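Local coordinates for protein 2-C-methyl-D-erythritol 2,4-cyclodiphosphate synthase (Francisella tularensis subsp. tularensis, PDB 3RE3) that probably catalyses cyclisation of 4-diphosphocytidyl-2-C-methyl-D-erythritol 2-phosphate to 2-C-methyl-D-erythritol 2,4-cyclodiphosphate, with release of CMP, in isoprenoid precursor synthesis, at residues 51-55 and 86-90. Residues are numbered along the deposited sequence; the frame is centred on the assembly and turned at random.
Sequences CDAIL and IKKML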
loop_
_atom_site.group_PDB
_atom_site.type_symbol
_atom_site.label_atom_id
_atom_site.label_comp_id
_atom_site.label_asym_id
_atom_site.label_seq_id
_atom_site.Cartn_x
_atom_site.Cartn_y
_atom_site.Cartn_z
ATOM N N CYS A 51 5.874 -13.207 -1.462
ATOM C CA CYS A 51 7.199 -13.540 -0.950
ATOM C C CYS A 51 7.874 -12.324 -0.341
ATOM O O CYS A 51 8.440 -12.399 0.743
ATOM C CB CYS A 51 8.078 -14.099 -2.059
ATOM S SG CYS A 51 7.555 -15.711 -2.662
ATOM N N ASP A 52 7.817 -11.206 -1.053
ATOM C CA ASP A 52 8.341 -9.949 -0.544
ATOM C C ASP A 52 7.738 -9.572 0.811
ATOM O O ASP A 52 8.453 -9.098 1.685
ATOM C CB ASP A 52 8.092 -8.820 -1.554
ATOM C CG ASP A 52 9.124 -8.789 -2.672
ATOM O OD1 ASP A 52 10.184 -9.445 -2.527
ATOM O OD2 ASP A 52 8.882 -8.090 -3.688
ATOM N N ALA A 53 6.434 -9.769 0.984
ATOM C CA ALA A 53 5.771 -9.386 2.228
ATOM C C ALA A 53 6.289 -10.233 3.389
ATOM O O ALA A 53 6.546 -9.738 4.492
ATOM C CB ALA A 53 4.259 -9.526 2.097
ATOM N N ILE A 54 6.439 -11.520 3.120
ATOM C CA ILE A 54 6.874 -12.469 4.130
ATOM C C ILE A 54 8.326 -12.220 4.542
ATOM O O ILE A 54 8.620 -12.105 5.725
ATOM C CB ILE A 54 6.639 -13.909 3.660
ATOM C CG1 ILE A 54 5.149 -14.238 3.783
ATOM C CG2 ILE A 54 7.463 -14.886 4.473
ATOM C CD1 ILE A 54 4.722 -15.504 3.084
ATOM N N LEU A 55 9.230 -12.114 3.576
ATOM C CA LEU A 55 10.611 -11.789 3.887
ATOM C C LEU A 55 10.658 -10.410 4.497
ATOM O O LEU A 55 11.496 -10.124 5.345
ATOM C CB LEU A 55 11.475 -11.839 2.640
ATOM C CG LEU A 55 11.430 -13.208 1.969
ATOM C CD1 LEU A 55 12.032 -13.196 0.588
ATOM C CD2 LEU A 55 12.133 -14.224 2.831
ATOM N N ILE A 86 10.133 -19.994 0.586
ATOM C CA ILE A 86 9.769 -18.996 1.582
ATOM C C ILE A 86 9.030 -19.639 2.767
ATOM O O ILE A 86 9.183 -19.214 3.913
ATOM C CB ILE A 86 8.965 -17.822 0.950
ATOM C CG1 ILE A 86 9.927 -16.770 0.411
ATOM C CG2 ILE A 86 8.044 -17.165 1.957
ATOM C CD1 ILE A 86 10.785 -17.269 -0.731
ATOM N N LYS A 87 8.245 -20.678 2.495
ATOM C CA LYS A 87 7.581 -21.421 3.565
ATOM C C LYS A 87 8.609 -22.058 4.514
ATOM O O LYS A 87 8.444 -22.030 5.729
ATOM C CB LYS A 87 6.639 -22.474 2.969
ATOM C CG LYS A 87 6.235 -23.608 3.910
ATOM C CD LYS A 87 5.453 -23.099 5.093
ATOM C CE LYS A 87 4.956 -24.244 5.940
ATOM N NZ LYS A 87 4.312 -23.743 7.183
ATOM N N LYS A 88 9.675 -22.620 3.953
ATOM C CA LYS A 88 10.743 -23.201 4.749
ATOM C C LYS A 88 11.502 -22.132 5.537
ATOM O O LYS A 88 11.747 -22.293 6.732
ATOM C CB LYS A 88 11.734 -23.959 3.869
ATOM C CG LYS A 88 11.243 -25.273 3.273
ATOM C CD LYS A 88 12.388 -25.908 2.477
ATOM C CE LYS A 88 11.909 -26.826 1.353
ATOM N NZ LYS A 88 13.059 -27.395 0.578
HETATM N N MSE A 89 11.899 -21.053 4.873
HETATM C CA MSE A 89 12.594 -19.968 5.564
HETATM C C MSE A 89 11.746 -19.497 6.730
HETATM O O MSE A 89 12.247 -19.281 7.830
HETATM C CB MSE A 89 12.888 -18.809 4.618
HETATM C CG MSE A 89 13.740 -19.218 3.424
HETATM SE SE MSE A 89 14.343 -17.747 2.270
HETATM C CE MSE A 89 15.858 -18.658 1.430
ATOM N N LEU A 90 10.451 -19.366 6.485
ATOM C CA LEU A 90 9.515 -19.007 7.538
ATOM C C LEU A 90 9.607 -19.955 8.749
ATOM O O LEU A 90 9.615 -19.505 9.898
ATOM C CB LEU A 90 8.096 -18.944 6.976
ATOM C CG LEU A 90 6.954 -18.483 7.876
ATOM C CD1 LEU A 90 7.167 -17.068 8.375
ATOM C CD2 LEU A 90 5.659 -18.579 7.107
#
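Ile86 pushes its branched side chain against Cys51, Ile54 and Leu55, illustrating how one bulky residue can occupy the central part of an interface between two helices while others pack around it. Ile86 CG1 lies 4.0 Å from Cys51 SG and 4.1 Å from Leu55 CD2, while Ile86 CG2 comes within 3.4 Å of Ile54 CG2. One turn further on, Met89, a selenomethionine, sets SE 4.2 Å from Leu55 CD2, and Leu90 CD1 makes a looser contact with Ile54 CG2 at 4.5 Å. No hydrogen bond links the segments; apolar packing joins them. Their axes run nearly parallel, 12° apart, and approach to 10.6 Å at the closest, a spacing bridged here by the branched side chains of Ile54, Leu55 and Ile86. Asp52 and Lys87 point away from this seam. Beneath it, Ile54 touches Cys158 and Leu90 touches Leu160, both of strand 151-161, so the packing joins helices 45-57 and 79-92 above a common strand, a helical layer against a β-sheet as in the α-β half sandwich of this YgbB-family enzyme.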